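Local coordinates for mannitol dehydrogenase (PDB 3TWO), which probably catalyses the NADP(H)-dependent interconversion of cinnamyl alcohols and their aldehydes, as a zinc-containing member of the medium-chain alcohol dehydrogenase family, at residues K176-G181 / E234-I239; E202-A207 / V221-T226. All blocks are in the same frame, centred on the assembly; numbering follows the deposited sequence.

Both contacts pair parallel strands of the six-stranded parallel sheet of the Rossmann-type cofactor domain. Contact 1 joins strands 179-183 and 235-240 in the middle of that sheet, whereas contact 2 joins strand 202-206 to the outermost strand of this chain, 223-225. Along the chain, contact 2 is nested inside the loop that contact 1 closes, and strands 179-183 and 202-206 are themselves neighbours, with Ser204 N approaching Val180 O. Contact 1 is buried from Val180 and Phe237 onward and more open at Lys179 and Asp236; contact 2 buries Val203, Val205 and Val221, less so its two ends. Contact 1 relies on backbone bonds and one carboxylate; contact 2 adds valines and Phe224 on one face and the Phe206-Tyr225 pair on the other.

Contact 1. Residues K176-G181 / E234-I239; sequences KGTKVG and ELDFII
Gly181 and Phe237 meet at the tight end of this parallel strand pair, where Gly181 N gives its hydrogen to Phe237 O at 2.7 Å. The next bond runs back the other way, from Ile239 N to Gly181 O at 2.9 Å. Without a side chain, Gly181 lets Leu235 CD1 come to 3.8 Å from its CA; a CB here would run into that methyl. On the face that carries Val180 and Phe237, the two side chains lie side by side and point the same way, with Val180 CG2 4.0 Å from Phe237 CD2.

The other end is looser and more open to solvent, and a carboxylate does the work there. The chain turns a corner at Asp236, whose OD2 takes the hydrogen of Lys179 N at 2.7 Å through its anti lone pair. In return Lys179 O accepts two amides, Asp236 N at 2.8 Å and Phe237 N at 3.0 Å, so the backbone N and O of Lys179 together hold the corner. Lys179 runs outward, extended beyond CG, and its NZ makes a salt bridge with Glu233 rather than with Asp236. Glu234 OE2 reaches Lys99 of the second subunit.

Strand 202-206 flanks 179-183 on its far edge, bonding to Val180, while strand 259-263 lies beyond 235-240 and packs against Phe237 and Ile238.

Contact 2. Residues E202-A207 / V221-T226; sequences EVSVFA and VKHFYT
Val205 and Tyr225 sit on the two parallel strands of a beta-alpha-beta unit, strand 202-206, helix 213-218 and strand 223-225, at the edge of the Rossmann fold. The backbone ladder alternates in the usual parallel manner: Val205 N bonds to His223 O at 2.8 Å, Tyr225 N to Val205 O at 2.7 Å, and Ala207 N to Tyr225 O. Where the ladder begins, Val203 O takes Lys222 N at 2.9 Å, with only a weak second bond from His223 N.

Apolar packing holds the face of Val205 and Phe224. Val205 splits its branches: CG1, anti to the backbone N (chi1 167°), meets Phe224 CE1, and CG2 meets Val221 CG2 at 3.6 Å, the two valines crossing at about a right angle. Farther along the strand, Ala207 CB reaches Phe224 CZ. Helix 187-198 packs on this face through Val193, and helix 213-218 through Ala216. Ala207 comes close to the bound NADPH.

Polar contacts are slighter. Ser204 OG lies near the plane of the His223 ring, at its edge, in a weak hydrogen bond with ND1 at 3.4 Å. The bent Lys222 chain brings NZ 3.7 Å from Glu202 CG; with Glu202 OE1 at 4.2 Å from that NZ, the opposite charges may attract but make no salt bridge.

The aromatic pair belongs to the Ser204 and His223 face. Phe206 and Tyr225 lie side by side, their planes at 35°, and Tyr251 meets the Phe206 ring edge-to-face. Tyr225 CD1 sits over one face of the Phe206 ring, 3.3 Å from Phe206 CE2.

Contact 1. Residues K176-G181 / E234-I239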
ATOM      1  N   LYS B 176      18.502  -7.980 -12.128  1.00 27.78           N
ATOM      2  CA  LYS B 176      19.866  -8.129 -11.594  1.00 29.45           C
ATOM      3  C   LYS B 176      20.200  -7.071 -10.522  1.00 29.94           C
ATOM      4  O   LYS B 176      20.029  -5.873 -10.735  1.00 30.27           O
ATOM      5  CB  LYS B 176      20.861  -8.023 -12.702  1.00 29.41           C
ATOM      6  CG  LYS B 176      20.934  -9.196 -13.715  1.00 34.36           C
ATOM      7  CD  LYS B 176      21.987  -8.690 -14.762  1.00 40.61           C
ATOM      8  CE  LYS B 176      22.189  -9.503 -15.998  1.00 46.13           C
ATOM      9  NZ  LYS B 176      21.840 -10.879 -15.711  1.00 50.78           N
ATOM     10  N   GLY B 177      20.666  -7.495  -9.361  1.00 29.88           N
ATOM     11  CA  GLY B 177      20.976  -6.504  -8.350  1.00 30.59           C
ATOM     12  C   GLY B 177      19.819  -6.029  -7.499  1.00 30.18           C
ATOM     13  O   GLY B 177      20.063  -5.399  -6.482  1.00 30.19           O
ATOM     14  N   THR B 178      18.571  -6.350  -7.857  1.00 29.95           N
ATOM     15  CA  THR B 178      17.428  -6.000  -6.997  1.00 27.42           C
ATOM     16  C   THR B 178      17.655  -6.677  -5.675  1.00 28.28           C
ATOM     17  O   THR B 178      17.959  -7.889  -5.668  1.00 28.20           O
ATOM     18  CB  THR B 178      16.133  -6.489  -7.582  1.00 28.68           C
ATOM     19  OG1 THR B 178      16.003  -5.934  -8.895  1.00 28.20           O
ATOM     20  CG2 THR B 178      14.930  -6.059  -6.706  1.00 23.57           C
ATOM     21  N   LYS B 179      17.598  -5.926  -4.562  1.00 25.93           N
ATOM     22  CA  LYS B 179      17.516  -6.612  -3.273  1.00 27.44           C
ATOM     23  C   LYS B 179      16.083  -7.091  -2.866  1.00 26.52           C
ATOM     24  O   LYS B 179      15.176  -6.284  -2.596  1.00 26.34           O
ATOM     25  CB  LYS B 179      18.157  -5.791  -2.169  1.00 27.73           C
ATOM     26  CG  LYS B 179      19.623  -5.411  -2.515  1.00 28.31           C
ATOM     27  CD  LYS B 179      20.274  -4.680  -1.305  1.00 30.13           C
ATOM     28  CE  LYS B 179      21.797  -4.512  -1.542  1.00 33.76           C
ATOM     29  NZ  LYS B 179      22.302  -3.774  -0.363  1.00 35.97           N
ATOM     30  N   VAL B 180      15.919  -8.416  -2.790  1.00 26.72           N
ATOM     31  CA  VAL B 180      14.607  -9.048  -2.605  1.00 24.91           C
ATOM     32  C   VAL B 180      14.543  -9.767  -1.238  1.00 25.92           C
ATOM     33  O   VAL B 180      15.414 -10.590  -0.898  1.00 25.88           O
ATOM     34  CB  VAL B 180      14.410 -10.101  -3.740  1.00 25.33           C
ATOM     35  CG1 VAL B 180      13.371 -11.174  -3.395  1.00 23.64           C
ATOM     36  CG2 VAL B 180      14.109  -9.420  -5.026  1.00 25.66           C
ATOM     37  N   GLY B 181      13.533  -9.450  -0.428  1.00 26.48           N
ATOM     38  CA  GLY B 181      13.249 -10.262   0.777  1.00 25.21           C
ATOM     39  C   GLY B 181      12.058 -11.205   0.523  1.00 25.50           C
ATOM     40  O   GLY B 181      11.078 -10.845  -0.150  1.00 25.49           O
ATOM     41  N   GLU B 234      18.516  -1.899   3.677  1.00 35.56           N
ATOM     42  CA  GLU B 234      17.261  -1.607   2.971  1.00 33.54           C
ATOM     43  C   GLU B 234      17.043  -2.520   1.757  1.00 32.53           C
ATOM     44  O   GLU B 234      17.951  -2.701   0.949  1.00 32.30           O
ATOM     45  CB  GLU B 234      17.274  -0.157   2.517  1.00 34.77           C
ATOM     46  CG  GLU B 234      17.359   0.823   3.666  1.00 38.21           C
ATOM     47  CD  GLU B 234      16.995   2.240   3.236  1.00 46.16           C
ATOM     48  OE1 GLU B 234      16.024   2.773   3.829  1.00 51.29           O
ATOM     49  OE2 GLU B 234      17.631   2.811   2.304  1.00 46.84           O
ATOM     50  N   LEU B 235      15.837  -3.065   1.605  1.00 28.88           N
ATOM     51  CA  LEU B 235      15.551  -3.930   0.479  1.00 28.63           C
ATOM     52  C   LEU B 235      14.728  -3.180  -0.552  1.00 28.26           C
ATOM     53  O   LEU B 235      14.038  -2.258  -0.199  1.00 28.33           O
ATOM     54  CB  LEU B 235      14.808  -5.212   0.938  1.00 26.59           C
ATOM     55  CG  LEU B 235      15.529  -5.924   2.116  1.00 27.31           C
ATOM     56  CD1 LEU B 235      14.884  -7.279   2.484  1.00 26.87           C
ATOM     57  CD2 LEU B 235      16.958  -6.183   1.747  1.00 22.88           C
ATOM     58  N   ASP B 236      14.796  -3.603  -1.808  1.00 27.69           N
ATOM     59  CA  ASP B 236      14.038  -2.960  -2.873  1.00 27.82           C
ATOM     60  C   ASP B 236      12.650  -3.576  -3.026  1.00 27.66           C
ATOM     61  O   ASP B 236      11.730  -2.940  -3.501  1.00 27.38           O
ATOM     62  CB  ASP B 236      14.766  -3.156  -4.196  1.00 27.87           C
ATOM     63  CG  ASP B 236      16.134  -2.522  -4.205  1.00 28.52           C
ATOM     64  OD1 ASP B 236      16.243  -1.294  -4.021  1.00 32.30           O
ATOM     65  OD2 ASP B 236      17.092  -3.261  -4.408  1.00 27.64           O
ATOM     66  N   PHE B 237      12.546  -4.846  -2.673  1.00 26.18           N
ATOM     67  CA  PHE B 237      11.360  -5.582  -2.900  1.00 26.58           C
ATOM     68  C   PHE B 237      11.249  -6.683  -1.849  1.00 26.11           C
ATOM     69  O   PHE B 237      12.235  -7.369  -1.534  1.00 28.03           O
ATOM     70  CB  PHE B 237      11.348  -6.150  -4.338  1.00 26.24           C
ATOM     71  CG  PHE B 237      10.242  -7.142  -4.583  1.00 26.42           C
ATOM     72  CD1 PHE B 237       9.088  -6.757  -5.249  1.00 27.12           C
ATOM     73  CD2 PHE B 237      10.356  -8.472  -4.121  1.00 26.12           C
ATOM     74  CE1 PHE B 237       7.994  -7.717  -5.494  1.00 24.61           C
ATOM     75  CE2 PHE B 237       9.313  -9.423  -4.335  1.00 23.68           C
ATOM     76  CZ  PHE B 237       8.118  -9.018  -5.032  1.00 24.77           C
ATOM     77  N   ILE B 238      10.062  -6.824  -1.272  1.00 25.98           N
ATOM     78  CA  ILE B 238       9.771  -7.884  -0.310  1.00 24.61           C
ATOM     79  C   ILE B 238       8.452  -8.555  -0.705  1.00 25.90           C
ATOM     80  O   ILE B 238       7.441  -7.853  -0.956  1.00 26.40           O
ATOM     81  CB  ILE B 238       9.634  -7.338   1.124  1.00 24.65           C
ATOM     82  CG1 ILE B 238      10.980  -6.750   1.637  1.00 25.98           C
ATOM     83  CG2 ILE B 238       9.162  -8.430   2.103  1.00 21.30           C
ATOM     84  CD1 ILE B 238      10.853  -5.997   2.980  1.00 22.94           C
ATOM     85  N   ILE B 239       8.443  -9.899  -0.758  1.00 24.74           N
ATOM     86  CA  ILE B 239       7.164 -10.614  -0.930  1.00 23.32           C
ATOM     87  C   ILE B 239       6.879 -11.351   0.362  1.00 23.56           C
ATOM     88  O   ILE B 239       7.749 -12.083   0.859  1.00 24.62           O
ATOM     89  CB  ILE B 239       7.189 -11.586  -2.159  1.00 22.54           C
ATOM     90  CG1 ILE B 239       5.895 -12.388  -2.279  1.00 20.27           C
ATOM     91  CG2 ILE B 239       8.465 -12.518  -2.119  1.00 22.61           C
ATOM     92  CD1 ILE B 239       5.804 -13.161  -3.558  1.00 21.55           C
TER

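Contact 2. Residues E202-A207 / V221-T226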
ATOM      1  N   GLU B 202      19.462 -10.391  -5.397  1.00 28.83           N
ATOM      2  CA  GLU B 202      20.201 -10.725  -4.222  1.00 29.82           C
ATOM      3  C   GLU B 202      19.104 -11.002  -3.179  1.00 28.60           C
ATOM      4  O   GLU B 202      18.351 -10.093  -2.830  1.00 27.39           O
ATOM      5  CB  GLU B 202      21.110  -9.550  -3.819  1.00 29.48           C
ATOM      6  CG  GLU B 202      22.064  -9.954  -2.807  1.00 36.94           C
ATOM      7  CD  GLU B 202      23.106  -8.864  -2.435  1.00 46.22           C
ATOM      8  OE1 GLU B 202      24.218  -9.288  -2.078  1.00 53.98           O
ATOM      9  OE2 GLU B 202      22.857  -7.631  -2.486  1.00 47.17           O
ATOM     10  N   VAL B 203      19.047 -12.237  -2.666  1.00 28.23           N
ATOM     11  CA  VAL B 203      17.861 -12.681  -1.950  1.00 27.56           C
ATOM     12  C   VAL B 203      18.079 -12.855  -0.462  1.00 28.43           C
ATOM     13  O   VAL B 203      19.048 -13.501  -0.031  1.00 30.19           O
ATOM     14  CB  VAL B 203      17.338 -13.996  -2.577  1.00 26.91           C
ATOM     15  CG1 VAL B 203      16.047 -14.490  -1.879  1.00 24.10           C
ATOM     16  CG2 VAL B 203      17.089 -13.747  -4.065  1.00 24.92           C
ATOM     17  N   SER B 204      17.188 -12.281   0.339  1.00 27.72           N
ATOM     18  CA  SER B 204      17.224 -12.481   1.794  1.00 26.57           C
ATOM     19  C   SER B 204      15.957 -13.285   2.153  1.00 26.80           C
ATOM     20  O   SER B 204      14.868 -13.023   1.594  1.00 25.79           O
ATOM     21  CB  SER B 204      17.208 -11.137   2.543  1.00 26.26           C
ATOM     22  OG  SER B 204      18.347 -10.327   2.253  1.00 26.27           O
ATOM     23  N   VAL B 205      16.083 -14.230   3.092  1.00 25.86           N
ATOM     24  CA  VAL B 205      14.912 -14.981   3.518  1.00 25.58           C
ATOM     25  C   VAL B 205      14.595 -14.679   5.003  1.00 26.02           C
ATOM     26  O   VAL B 205      15.510 -14.521   5.852  1.00 25.12           O
ATOM     27  CB  VAL B 205      15.145 -16.501   3.270  1.00 26.66           C
ATOM     28  CG1 VAL B 205      14.121 -17.362   3.976  1.00 23.16           C
ATOM     29  CG2 VAL B 205      15.115 -16.766   1.787  1.00 24.88           C
ATOM     30  N   PHE B 206      13.312 -14.612   5.326  1.00 25.48           N
ATOM     31  CA  PHE B 206      12.930 -14.396   6.745  1.00 26.77           C
ATOM     32  C   PHE B 206      12.094 -15.571   7.115  1.00 26.15           C
ATOM     33  O   PHE B 206      11.055 -15.772   6.487  1.00 25.67           O
ATOM     34  CB  PHE B 206      12.108 -13.106   6.936  1.00 25.33           C
ATOM     35  CG  PHE B 206      12.867 -11.854   6.552  1.00 25.57           C
ATOM     36  CD1 PHE B 206      12.952 -11.447   5.223  1.00 27.94           C
ATOM     37  CD2 PHE B 206      13.489 -11.088   7.517  1.00 27.96           C
ATOM     38  CE1 PHE B 206      13.670 -10.240   4.873  1.00 28.14           C
ATOM     39  CE2 PHE B 206      14.214  -9.922   7.191  1.00 27.14           C
ATOM     40  CZ  PHE B 206      14.304  -9.514   5.873  1.00 25.17           C
ATOM     41  N   ALA B 207      12.549 -16.347   8.094  1.00 25.42           N
ATOM     42  CA  ALA B 207      11.826 -17.565   8.558  1.00 26.32           C
ATOM     43  C   ALA B 207      11.658 -17.404  10.093  1.00 27.07           C
ATOM     44  O   ALA B 207      11.935 -16.307  10.595  1.00 26.90           O
ATOM     45  CB  ALA B 207      12.602 -18.867   8.173  1.00 25.00           C
ATOM     46  N   VAL B 221      20.527 -18.106  -1.630  1.00 29.76           N
ATOM     47  CA  VAL B 221      20.127 -17.025  -0.733  1.00 30.36           C
ATOM     48  C   VAL B 221      21.364 -16.439  -0.096  1.00 32.34           C
ATOM     49  O   VAL B 221      22.294 -17.197   0.283  1.00 32.88           O
ATOM     50  CB  VAL B 221      19.182 -17.551   0.343  1.00 30.11           C
ATOM     51  CG1 VAL B 221      18.947 -16.513   1.420  1.00 28.99           C
ATOM     52  CG2 VAL B 221      17.849 -17.923  -0.327  1.00 28.83           C
ATOM     53  N   LYS B 222      21.402 -15.109  -0.014  1.00 31.52           N
ATOM     54  CA  LYS B 222      22.589 -14.454   0.497  1.00 33.29           C
ATOM     55  C   LYS B 222      22.477 -14.121   2.013  1.00 32.67           C
ATOM     56  O   LYS B 222      23.478 -14.129   2.717  1.00 31.88           O
ATOM     57  CB  LYS B 222      22.961 -13.235  -0.368  1.00 33.34           C
ATOM     58  CG  LYS B 222      24.398 -13.397  -1.201  1.00 41.07           C
ATOM     59  CD  LYS B 222      24.444 -14.484  -2.397  1.00 43.90           C
ATOM     60  CE  LYS B 222      24.912 -13.885  -3.781  1.00 47.13           C
ATOM     61  NZ  LYS B 222      23.964 -12.786  -4.341  1.00 48.41           N
ATOM     62  N   HIS B 223      21.266 -13.849   2.504  1.00 30.92           N
ATOM     63  CA  HIS B 223      21.074 -13.603   3.943  1.00 30.57           C
ATOM     64  C   HIS B 223      19.875 -14.374   4.432  1.00 29.86           C
ATOM     65  O   HIS B 223      18.843 -14.469   3.733  1.00 29.31           O
ATOM     66  CB  HIS B 223      20.859 -12.122   4.294  1.00 31.75           C
ATOM     67  CG  HIS B 223      21.918 -11.203   3.771  1.00 32.58           C
ATOM     68  ND1 HIS B 223      21.773 -10.503   2.590  1.00 34.11           N
ATOM     69  CD2 HIS B 223      23.133 -10.869   4.260  1.00 34.62           C
ATOM     70  CE1 HIS B 223      22.855  -9.785   2.367  1.00 32.90           C
ATOM     71  NE2 HIS B 223      23.689  -9.978   3.373  1.00 36.85           N
ATOM     72  N   PHE B 224      20.023 -14.947   5.624  1.00 28.89           N
ATOM     73  CA  PHE B 224      18.958 -15.713   6.220  1.00 28.02           C
ATOM     74  C   PHE B 224      18.670 -15.069   7.562  1.00 28.10           C
ATOM     75  O   PHE B 224      19.560 -14.966   8.360  1.00 26.80           O
ATOM     76  CB  PHE B 224      19.379 -17.175   6.449  1.00 28.04           C
ATOM     77  CG  PHE B 224      18.222 -18.077   6.757  1.00 28.35           C
ATOM     78  CD1 PHE B 224      17.537 -18.746   5.726  1.00 26.74           C
ATOM     79  CD2 PHE B 224      17.790 -18.247   8.055  1.00 29.36           C
ATOM     80  CE1 PHE B 224      16.484 -19.548   5.988  1.00 27.26           C
ATOM     81  CE2 PHE B 224      16.699 -19.091   8.303  1.00 28.41           C
ATOM     82  CZ  PHE B 224      16.044 -19.719   7.279  1.00 24.40           C
ATOM     83  N   TYR B 225      17.430 -14.653   7.812  1.00 27.55           N
ATOM     84  CA  TYR B 225      17.081 -14.095   9.132  1.00 27.77           C
ATOM     85  C   TYR B 225      15.992 -14.893   9.819  1.00 27.85           C
ATOM     86  O   TYR B 225      15.152 -15.525   9.146  1.00 26.28           O
ATOM     87  CB  TYR B 225      16.585 -12.689   8.943  1.00 28.24           C
ATOM     88  CG  TYR B 225      17.587 -11.797   8.227  1.00 28.84           C
ATOM     89  CD1 TYR B 225      17.265 -11.252   6.953  1.00 28.72           C
ATOM     90  CD2 TYR B 225      18.848 -11.512   8.795  1.00 28.44           C
ATOM     91  CE1 TYR B 225      18.144 -10.434   6.293  1.00 26.14           C
ATOM     92  CE2 TYR B 225      19.746 -10.660   8.146  1.00 29.05           C
ATOM     93  CZ  TYR B 225      19.358 -10.113   6.894  1.00 28.23           C
ATOM     94  OH  TYR B 225      20.179  -9.307   6.185  1.00 27.03           O
ATOM     95  N   THR B 226      16.016 -14.902  11.149  1.00 28.88           N
ATOM     96  CA  THR B 226      14.921 -15.538  11.908  1.00 29.11           C
ATOM     97  C   THR B 226      14.015 -14.456  12.551  1.00 30.26           C
ATOM     98  O   THR B 226      13.088 -14.770  13.296  1.00 29.67           O
ATOM     99  CB  THR B 226      15.459 -16.506  12.980  1.00 29.56           C
ATOM    100  OG1 THR B 226      16.417 -15.820  13.785  1.00 29.58           O
ATOM    101  CG2 THR B 226      16.132 -17.763  12.328  1.00 26.15           C
TER